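Local structure of exosome complex component Rrp42 (Pyrococcus abyssi, 2PO1) at residues I13-I18 with V219-I224; K48-A53 with G65-L70; G81-N86 with V139-H144. The protein probably serves as a non-catalytic subunit of the archaeal exosome, an RNA-degrading complex, and contributes to structuring the active site of its partner Rrp41. All blocks are in the same frame, centred on the assembly; numbering follows the deposited sequence.

In the fold
Contacts 2 and 3 lie in one mixed sheet, their centres about 9 Å apart, and share the seam between strands 60-71 and 135-147. There Gly65 N and Asp142 O, and Lys67 O and Phe140 N, probably form backbone hydrogen bonds, while Ile66 and Thr68 pack on Val139. Contact 3 touches the bound adenosine nucleotide A7, and contact 2 comes within about 4 Å of the nucleic acid at its nearest atom. Contact 1 stands apart: its centre is about 37 Å from that of contact 2 and 32 Å from that of contact 3, across the centre of the chain, and its nearest atom is about 17 Å from the RNA.

Contact 1. Residues I13-I18 with V219-I224; sequences IMRDHI and VMDGKI
Arg15 and Val219 meet with CG of Arg15 anti to its backbone N (chi1 176°), and the bend at chi2 (138°) brings Arg15 CD to 3.6 Å from Val219 O. Arg15 CB touches Val219 CB at 3.8 Å, and the aliphatic stem and the valine cross obliquely. Val219 CG1 lies mainly against the helix backbone, 3.5 Å from Arg15 CA, while its CG2 meets Ile18 CG2 at 3.7 Å. Beyond this apolar patch the guanidinium presents its edge to polar partners. Val219 O lies near its plane as an acceptor for NH2, but the modelled separation is too short for the exact geometry of that bond to be trusted. Arg15 NH1 forms a salt bridge to Asp221 OD2 at 3.3 Å, reaching the syn side of the carboxylate, and NH2 makes a weak bond to the same oxygen. The two planes are 65° apart. Asp221 OD2 also accepts from Gly205 N, just after strand 197-204. Asp221 and Gly222 both face Lys203 in a classic beta bulge, so the arginine grips the chain where it enters strand 222-228. Arg15 thus combines a hydrophobic stem with a charged end: the stem and Ile18 cover Val219, and the carboxylate would offset part of the guanidinium charge where the N-terminal helix meets the sheet.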
loop_
_atom_site.group_PDB
_atom_site.type_symbol
_atom_site.label_atom_id
_atom_site.label_comp_id
_atom_site.label_asym_id
_atom_site.label_seq_id
_atom_site.Cartn_x
_atom_site.Cartn_y
_atom_site.Cartn_z
ATOM N N ILE C 13 -19.506 28.644 -17.145
ATOM C CA ILE C 13 -20.667 29.145 -17.843
ATOM C C ILE C 13 -21.887 28.789 -17.019
ATOM O O ILE C 13 -22.893 29.507 -17.011
ATOM C CB ILE C 13 -20.773 28.444 -19.225
ATOM C CG1 ILE C 13 -19.369 28.133 -19.813
ATOM C CG2 ILE C 13 -21.658 29.230 -20.202
ATOM C CD1 ILE C 13 -18.350 29.307 -19.823
ATOM N N MET C 14 -21.751 27.660 -16.308
ATOM C CA MET C 14 -22.808 26.990 -15.584
ATOM C C MET C 14 -23.073 27.682 -14.284
ATOM O O MET C 14 -24.227 27.827 -13.923
ATOM C CB MET C 14 -22.422 25.523 -15.342
ATOM C CG MET C 14 -23.519 24.540 -15.669
ATOM S SD MET C 14 -24.310 25.034 -17.191
ATOM C CE MET C 14 -23.089 24.610 -18.434
ATOM N N ARG C 15 -22.028 28.127 -13.586
ATOM C CA ARG C 15 -22.244 28.909 -12.360
ATOM C C ARG C 15 -23.156 30.073 -12.603
ATOM O O ARG C 15 -24.089 30.293 -11.842
ATOM C CB ARG C 15 -20.955 29.369 -11.610
ATOM C CG ARG C 15 -21.276 30.298 -10.347
ATOM C CD ARG C 15 -20.446 30.029 -9.024
ATOM N NE ARG C 15 -20.808 31.029 -7.991
ATOM C CZ ARG C 15 -21.206 30.809 -6.717
ATOM N NH1 ARG C 15 -21.547 31.876 -5.967
ATOM N NH2 ARG C 15 -21.271 29.584 -6.170
ATOM N N ASP C 16 -22.898 30.820 -13.675
ATOM C CA ASP C 16 -23.620 32.042 -13.891
ATOM C C ASP C 16 -25.047 31.741 -14.188
ATOM O O ASP C 16 -25.931 32.452 -13.739
ATOM C CB ASP C 16 -22.984 32.832 -15.006
ATOM C CG ASP C 16 -21.686 33.470 -14.583
ATOM O OD1 ASP C 16 -20.709 33.418 -15.349
ATOM O OD2 ASP C 16 -21.648 34.040 -13.485
ATOM N N HIS C 17 -25.285 30.664 -14.924
ATOM C CA HIS C 17 -26.642 30.330 -15.240
ATOM C C HIS C 17 -27.389 29.859 -14.001
ATOM O O HIS C 17 -28.508 30.306 -13.721
ATOM C CB HIS C 17 -26.711 29.252 -16.299
ATOM C CG HIS C 17 -28.112 28.927 -16.693
ATOM N ND1 HIS C 17 -29.026 29.901 -17.036
ATOM C CD2 HIS C 17 -28.766 27.746 -16.775
ATOM C CE1 HIS C 17 -30.181 29.336 -17.334
ATOM N NE2 HIS C 17 -30.053 28.029 -17.175
ATOM N N ILE C 18 -26.754 28.941 -13.286
ATOM C CA ILE C 18 -27.271 28.471 -12.004
ATOM C C ILE C 18 -27.479 29.625 -10.984
ATOM O O ILE C 18 -28.559 29.735 -10.436
ATOM C CB ILE C 18 -26.492 27.284 -11.508
ATOM C CG1 ILE C 18 -26.658 26.133 -12.511
ATOM C CG2 ILE C 18 -26.920 26.858 -10.133
ATOM C CD1 ILE C 18 -25.812 24.906 -12.169
ATOM N N VAL C 219 -21.110 24.260 -8.797
ATOM C CA VAL C 219 -21.052 25.686 -8.603
ATOM C C VAL C 219 -21.253 26.132 -7.151
ATOM O O VAL C 219 -21.218 27.312 -6.871
ATOM C CB VAL C 219 -22.099 26.386 -9.508
ATOM C CG1 VAL C 219 -22.099 25.743 -10.906
ATOM C CG2 VAL C 219 -23.470 26.346 -8.886
ATOM N N MET C 220 -21.457 25.209 -6.215
ATOM C CA MET C 220 -21.795 25.629 -4.885
ATOM C C MET C 220 -20.608 26.262 -4.186
ATOM O O MET C 220 -19.445 26.008 -4.514
ATOM C CB MET C 220 -22.303 24.436 -4.059
ATOM C CG MET C 220 -21.262 23.383 -3.842
ATOM S SD MET C 220 -21.928 22.045 -2.920
ATOM C CE MET C 220 -20.484 20.989 -3.027
ATOM N N ASP C 221 -20.918 27.053 -3.183
ATOM C CA ASP C 221 -19.899 27.630 -2.364
ATOM C C ASP C 221 -19.508 26.639 -1.321
ATOM O O ASP C 221 -18.337 26.456 -1.040
ATOM C CB ASP C 221 -20.439 28.896 -1.714
ATOM C CG ASP C 221 -20.471 30.021 -2.680
ATOM O OD1 ASP C 221 -19.398 30.345 -3.222
ATOM O OD2 ASP C 221 -21.554 30.526 -2.961
ATOM N N GLY C 222 -20.495 25.958 -0.767
ATOM C CA GLY C 222 -20.250 25.061 0.356
ATOM C C GLY C 222 -21.482 24.215 0.553
ATOM O O GLY C 222 -22.445 24.328 -0.198
ATOM N N LYS C 223 -21.452 23.354 1.568
ATOM C CA LYS C 223 -22.498 22.365 1.675
ATOM C C LYS C 223 -22.600 22.025 3.119
ATOM O O LYS C 223 -21.640 22.190 3.845
ATOM C CB LYS C 223 -22.065 21.158 0.870
ATOM C CG LYS C 223 -22.778 19.891 1.141
ATOM C CD LYS C 223 -22.225 18.845 0.197
ATOM C CE LYS C 223 -23.129 18.750 -0.987
ATOM N NZ LYS C 223 -22.850 17.639 -1.910
ATOM N N ILE C 224 -23.785 21.633 3.557
ATOM C CA ILE C 224 -23.952 21.264 4.945
ATOM C C ILE C 224 -24.931 20.140 4.975
ATOM O O ILE C 224 -25.922 20.146 4.242
ATOM C CB ILE C 224 -24.443 22.488 5.882
ATOM C CG1 ILE C 224 -24.393 22.061 7.360
ATOM C CG2 ILE C 224 -25.817 22.959 5.486
ATOM C CD1 ILE C 224 -24.464 23.199 8.357
#

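Contact 2. Residues K48-A53 with G65-L70; sequences KAEGSA and GIKTSL
Glu50 grips strand 60-71 with both its backbone and its side chain. Its N donates to Ile66 O at 2.9 Å, and that carbonyl also receives the N of Gly51, at 3.3 Å, so two successive amides converge on one oxygen. In return Ile66 N donates to Gly51 O at 2.6 Å, and the next residue back, Gly65, turns its CA-H toward the same oxygen. The carboxylate extends the pairing one step further: Glu50 OE2 accepts from Thr68 N at 3.0 Å, approached on its anti side and 17° out of the carboxylate plane. CG of Glu50 lies beside its backbone N and the chain bends at chi2 (69°), which sets Glu50 CD 3.9 Å from Thr68 N. A water bridges Glu50 OE2, at a short 2.5 Å, and Thr68 O.

Lys67 crosses Glu50 at about a right angle. Its CD lies 3.9 Å from Ala49 CA, and its ammonium NZ remains 4.0 Å from Glu50 OE2, beyond a salt bridge; NZ is hydrogen-bonded to backbone atoms of a neighbouring subunit. The nearby positive charge may stabilise the carboxylate, although an acidic side chain of the neighbouring subunit, which packs on Glu50, would act the other way. In the next shell, Ser52 is held by Ile46 N at its hydroxyl and by the side chain of Asn166 at its N, while Ile66 packs on Ala163 and Leu164 of helix 152-166. With Glu50 and Gly51 both facing Ile66, this is a classic beta bulge at the start of the antiparallel hairpin of strands 51-57 and 60-71, within the first domain of the RNase PH family.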
loop_
_atom_site.group_PDB
_atom_site.type_symbol
_atom_site.label_atom_id
_atom_site.label_comp_id
_atom_site.label_asym_id
_atom_site.label_seq_id
_atom_site.Cartn_x
_atom_site.Cartn_y
_atom_site.Cartn_z
ATOM N N LYS C 48 -28.347 -12.087 -1.963
ATOM C CA LYS C 48 -27.276 -12.719 -1.263
ATOM C C LYS C 48 -26.889 -11.951 -0.016
ATOM O O LYS C 48 -26.593 -12.562 0.992
ATOM C CB LYS C 48 -26.072 -12.921 -2.170
ATOM C CG LYS C 48 -26.255 -14.136 -3.098
ATOM C CD LYS C 48 -24.903 -14.537 -3.676
ATOM C CE LYS C 48 -25.064 -15.762 -4.525
ATOM N NZ LYS C 48 -23.741 -16.489 -4.690
ATOM N N ALA C 49 -26.860 -10.635 -0.065
ATOM C CA ALA C 49 -26.551 -9.857 1.118
ATOM C C ALA C 49 -27.675 -10.050 2.143
ATOM O O ALA C 49 -28.783 -10.504 1.806
ATOM C CB ALA C 49 -26.431 -8.342 0.743
ATOM N N GLU C 50 -27.390 -9.638 3.365
ATOM C CA GLU C 50 -28.317 -9.779 4.469
ATOM C C GLU C 50 -29.328 -8.654 4.358
ATOM O O GLU C 50 -30.541 -8.831 4.606
ATOM C CB GLU C 50 -27.526 -9.757 5.771
ATOM C CG GLU C 50 -26.889 -11.095 6.147
ATOM C CD GLU C 50 -25.732 -11.573 5.264
ATOM O OE1 GLU C 50 -25.851 -12.569 4.496
ATOM O OE2 GLU C 50 -24.643 -11.016 5.360
ATOM N N GLY C 51 -28.854 -7.500 3.917
ATOM C CA GLY C 51 -29.747 -6.399 3.592
ATOM C C GLY C 51 -29.158 -5.624 2.455
ATOM O O GLY C 51 -27.955 -5.683 2.206
ATOM N N SER C 52 -29.994 -4.861 1.789
ATOM C CA SER C 52 -29.517 -4.031 0.690
ATOM C C SER C 52 -30.510 -2.956 0.335
ATOM O O SER C 52 -31.675 -3.045 0.692
ATOM C CB SER C 52 -29.152 -4.886 -0.521
ATOM O OG SER C 52 -30.233 -5.643 -0.964
ATOM N N ALA C 53 -30.063 -1.894 -0.325
ATOM C CA ALA C 53 -31.012 -0.875 -0.734
ATOM C C ALA C 53 -30.339 -0.254 -1.936
ATOM O O ALA C 53 -29.098 0.014 -1.946
ATOM C CB ALA C 53 -31.226 0.208 0.393
ATOM N N GLY C 65 -25.059 -2.598 0.512
ATOM C CA GLY C 65 -25.264 -3.996 0.909
ATOM C C GLY C 65 -24.890 -4.098 2.371
ATOM O O GLY C 65 -23.964 -3.410 2.819
ATOM N N ILE C 66 -25.643 -4.907 3.129
ATOM C CA ILE C 66 -25.321 -5.186 4.524
ATOM C C ILE C 66 -24.908 -6.602 4.581
ATOM O O ILE C 66 -25.603 -7.465 4.077
ATOM C CB ILE C 66 -26.550 -4.997 5.466
ATOM C CG1 ILE C 66 -27.137 -3.582 5.330
ATOM C CG2 ILE C 66 -26.183 -5.359 6.887
ATOM C CD1 ILE C 66 -26.261 -2.419 5.772
ATOM N N LYS C 67 -23.711 -6.850 5.085
ATOM C CA LYS C 67 -23.312 -8.222 5.333
ATOM C C LYS C 67 -22.901 -8.281 6.752
ATOM O O LYS C 67 -22.185 -7.397 7.205
ATOM C CB LYS C 67 -22.052 -8.587 4.546
ATOM C CG LYS C 67 -22.124 -8.384 3.095
ATOM C CD LYS C 67 -22.910 -9.488 2.519
ATOM C CE LYS C 67 -21.955 -10.656 2.344
ATOM N NZ LYS C 67 -22.773 -11.742 1.856
ATOM N N THR C 68 -23.302 -9.346 7.437
ATOM C CA THR C 68 -22.972 -9.523 8.832
ATOM C C THR C 68 -22.219 -10.824 9.038
ATOM O O THR C 68 -22.379 -11.771 8.286
ATOM C CB THR C 68 -24.231 -9.578 9.627
ATOM O OG1 THR C 68 -24.915 -10.772 9.260
ATOM C CG2 THR C 68 -25.088 -8.385 9.279
ATOM N N SER C 69 -21.337 -10.855 10.024
ATOM C CA SER C 69 -20.824 -12.118 10.471
ATOM C C SER C 69 -20.671 -12.034 11.970
ATOM O O SER C 69 -21.101 -11.069 12.614
ATOM C CB SER C 69 -19.479 -12.375 9.804
ATOM O OG SER C 69 -18.682 -11.247 10.047
ATOM N N LEU C 70 -20.053 -13.042 12.541
ATOM C CA LEU C 70 -19.820 -13.029 13.949
ATOM C C LEU C 70 -18.353 -12.857 14.125
ATOM O O LEU C 70 -17.565 -13.496 13.434
ATOM C CB LEU C 70 -20.308 -14.336 14.588
ATOM C CG LEU C 70 -21.828 -14.579 14.546
ATOM C CD1 LEU C 70 -22.207 -15.950 15.166
ATOM C CD2 LEU C 70 -22.551 -13.441 15.243
HETATM O O HOH W 1 -22.763 -12.622 5.249
#

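Contact 3. Residues G81-N86 with V139-H144; sequences GVMTTN and VFIDVH. With nucleotides of chain A.
Five backbone hydrogen bonds join Val82-Asn86 to Val139-Val143 as parallel strands. Val139 N donates to Val82 O, Thr84 N to Val139 O, Ile141 N to Thr84 O at 2.7 Å, Asn86 N to Ile141 O, and Val143 N to Asn86 O. The bond from Ile141 is almost straight, with an angle of 173° at the hydrogen. Between these bonds CA-H groups approach the same carbonyls, as with Met83 CA, 3.2 Å from Val139 O. At the outer edge of strand 82-89, Met83 O receives a weak hydrogen bond from O2' of nucleotide A7 of chain A, at 3.5 Å, and also accepts from Arg118.

On the face of Thr84 and Phe140 the two side chains lie side by side and point the same way. Thr84 OG1 is anti to its backbone N (chi1 -176°) and comes within 3.5 Å of A7 C4'. CG2 then sits between the backbone N and the carbonyl carbon and approaches the phenylalanine ring obliquely; the modelled 3.2 Å from Thr84 CG2 to Phe140 CD2 is short enough to be doubtful. Thr84 and Phe140 both pack on RNA sugars, and Asp142, farther along, forms a salt bridge to a basic side chain of a neighbouring subunit, so RNA and protein partners share this side of the sheet.

The other face is largely apolar. Ile141 CD1 meets Met83 CG at 3.9 Å and Thr85 OG1 at 3.7 Å; that hydroxyl is hydrogen-bonded to Asp114. Helix 104-118 lies against Met83, and helix 152-166 covers Val139, Ile141 and Val143. Within this chain strand 82-89 is an outermost strand, connected through helix 104-118 to its parallel neighbour 135-147 in a beta-alpha-beta crossover, and 135-147 in turn pairs antiparallel with strand 60-71.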
loop_
_atom_site.group_PDB
_atom_site.type_symbol
_atom_site.label_atom_id
_atom_site.label_comp_id
_atom_site.label_asym_id
_atom_site.label_seq_id
_atom_site.Cartn_x
_atom_site.Cartn_y
_atom_site.Cartn_z
ATOM N N GLY C 81 -21.866 -4.923 19.565
ATOM C CA GLY C 81 -21.574 -5.473 18.279
ATOM C C GLY C 81 -20.770 -4.463 17.473
ATOM O O GLY C 81 -20.406 -3.380 17.959
ATOM N N VAL C 82 -20.459 -4.830 16.248
ATOM C CA VAL C 82 -19.544 -4.035 15.455
ATOM C C VAL C 82 -20.268 -3.517 14.240
ATOM O O VAL C 82 -21.042 -4.244 13.553
ATOM C CB VAL C 82 -18.192 -4.807 15.083
ATOM C CG1 VAL C 82 -17.379 -4.025 14.026
ATOM C CG2 VAL C 82 -17.349 -5.039 16.297
ATOM N N MET C 83 -20.040 -2.237 13.961
ATOM C CA MET C 83 -20.534 -1.723 12.717
ATOM C C MET C 83 -19.434 -0.955 12.026
ATOM O O MET C 83 -18.704 -0.106 12.623
ATOM C CB MET C 83 -21.754 -0.823 12.982
ATOM C CG MET C 83 -22.413 -0.285 11.719
ATOM S SD MET C 83 -23.584 1.012 12.235
ATOM C CE MET C 83 -22.642 2.502 11.920
ATOM N N THR C 84 -19.345 -1.176 10.732
ATOM C CA THR C 84 -18.356 -0.509 9.959
ATOM C C THR C 84 -18.915 -0.101 8.603
ATOM O O THR C 84 -19.684 -0.842 7.983
ATOM C CB THR C 84 -17.064 -1.416 9.863
ATOM O OG1 THR C 84 -16.066 -0.697 9.173
ATOM C CG2 THR C 84 -17.349 -2.669 9.116
ATOM N N THR C 85 -18.573 1.121 8.181
ATOM C CA THR C 85 -19.132 1.734 7.002
ATOM C C THR C 85 -18.046 2.045 6.051
ATOM O O THR C 85 -17.000 2.626 6.435
ATOM C CB THR C 85 -19.867 3.021 7.442
ATOM O OG1 THR C 85 -20.744 2.667 8.504
ATOM C CG2 THR C 85 -20.672 3.625 6.318
ATOM N N ASN C 86 -18.211 1.547 4.828
ATOM C CA ASN C 86 -17.273 1.818 3.765
ATOM C C ASN C 86 -18.010 2.294 2.583
ATOM O O ASN C 86 -19.062 1.739 2.224
ATOM C CB ASN C 86 -16.424 0.590 3.370
ATOM C CG ASN C 86 -15.326 0.947 2.411
ATOM O OD1 ASN C 86 -15.315 0.504 1.235
ATOM N ND2 ASN C 86 -14.344 1.695 2.894
ATOM N N VAL C 139 -21.365 -5.967 11.558
ATOM C CA VAL C 139 -22.195 -5.490 10.465
ATOM C C VAL C 139 -21.386 -4.568 9.575
ATOM O O VAL C 139 -20.912 -3.501 10.025
ATOM C CB VAL C 139 -23.465 -4.754 11.013
ATOM C CG1 VAL C 139 -24.285 -4.159 9.862
ATOM C CG2 VAL C 139 -24.324 -5.728 11.793
ATOM N N PHE C 140 -21.186 -5.012 8.346
ATOM C CA PHE C 140 -20.572 -4.204 7.291
ATOM C C PHE C 140 -21.621 -3.472 6.441
ATOM O O PHE C 140 -22.497 -4.088 5.793
ATOM C CB PHE C 140 -19.695 -5.080 6.366
ATOM C CG PHE C 140 -18.607 -5.778 7.056
ATOM C CD1 PHE C 140 -18.814 -7.032 7.604
ATOM C CD2 PHE C 140 -17.341 -5.205 7.151
ATOM C CE1 PHE C 140 -17.756 -7.699 8.249
ATOM C CE2 PHE C 140 -16.291 -5.879 7.808
ATOM C CZ PHE C 140 -16.500 -7.114 8.334
ATOM N N ILE C 141 -21.537 -2.153 6.467
ATOM C CA ILE C 141 -22.355 -1.336 5.646
ATOM C C ILE C 141 -21.458 -1.003 4.459
ATOM O O ILE C 141 -20.486 -0.258 4.593
ATOM C CB ILE C 141 -22.807 -0.066 6.313
ATOM C CG1 ILE C 141 -23.481 -0.392 7.639
ATOM C CG2 ILE C 141 -23.698 0.703 5.342
ATOM C CD1 ILE C 141 -23.975 0.820 8.359
ATOM N N ASP C 142 -21.729 -1.652 3.332
ATOM C CA ASP C 142 -20.837 -1.483 2.197
ATOM C C ASP C 142 -21.607 -0.686 1.151
ATOM O O ASP C 142 -22.701 -1.106 0.658
ATOM C CB ASP C 142 -20.310 -2.805 1.667
ATOM C CG ASP C 142 -19.243 -3.371 2.519
ATOM O OD1 ASP C 142 -19.441 -4.503 3.018
ATOM O OD2 ASP C 142 -18.234 -2.675 2.791
ATOM N N VAL C 143 -21.062 0.479 0.838
ATOM C CA VAL C 143 -21.788 1.455 0.019
ATOM C C VAL C 143 -21.038 1.460 -1.281
ATOM O O VAL C 143 -19.813 1.757 -1.300
ATOM C CB VAL C 143 -21.714 2.882 0.526
ATOM C CG1 VAL C 143 -22.444 3.809 -0.497
ATOM C CG2 VAL C 143 -22.270 3.014 1.985
ATOM N N HIS C 144 -21.757 1.069 -2.335
ATOM C CA HIS C 144 -21.267 1.060 -3.663
ATOM C C HIS C 144 -21.969 2.179 -4.440
ATOM O O HIS C 144 -23.164 2.047 -4.850
ATOM C CB HIS C 144 -21.597 -0.296 -4.291
ATOM C CG HIS C 144 -20.445 -0.923 -4.987
ATOM N ND1 HIS C 144 -19.272 -1.221 -4.339
ATOM C CD2 HIS C 144 -20.310 -1.400 -6.250
ATOM C CE1 HIS C 144 -18.430 -1.772 -5.193
ATOM N NE2 HIS C 144 -19.057 -1.939 -6.341
ATOM P P A A 7 -10.370 -0.550 10.156
ATOM O OP1 A A 7 -9.945 -0.331 8.743
ATOM O OP2 A A 7 -9.370 -0.938 11.192
ATOM O "O5'" A A 7 -11.170 0.810 10.528
ATOM C "C5'" A A 7 -12.488 1.033 9.929
ATOM C "C4'" A A 7 -13.667 1.155 10.903
ATOM O "O4'" A A 7 -13.821 0.033 11.830
ATOM C "C3'" A A 7 -13.618 2.377 11.830
ATOM O "O3'" A A 7 -13.975 3.536 11.117
ATOM C "C2'" A A 7 -14.692 1.988 12.847
ATOM O "O2'" A A 7 -16.013 2.082 12.351
ATOM C "C1'" A A 7 -14.308 0.527 13.083
ATOM N N9 A A 7 -13.331 0.373 14.186
ATOM C C8 A A 7 -12.007 0.014 14.093
ATOM N N7 A A 7 -11.379 -0.045 15.242
ATOM C C5 A A 7 -12.348 0.307 16.173
ATOM C C6 A A 7 -12.326 0.417 17.584
ATOM N N6 A A 7 -11.236 0.182 18.316
ATOM N N1 A A 7 -13.463 0.787 18.221
ATOM C C2 A A 7 -14.568 1.016 17.484
ATOM N N3 A A 7 -14.722 0.934 16.153
ATOM C C4 A A 7 -13.561 0.574 15.542
#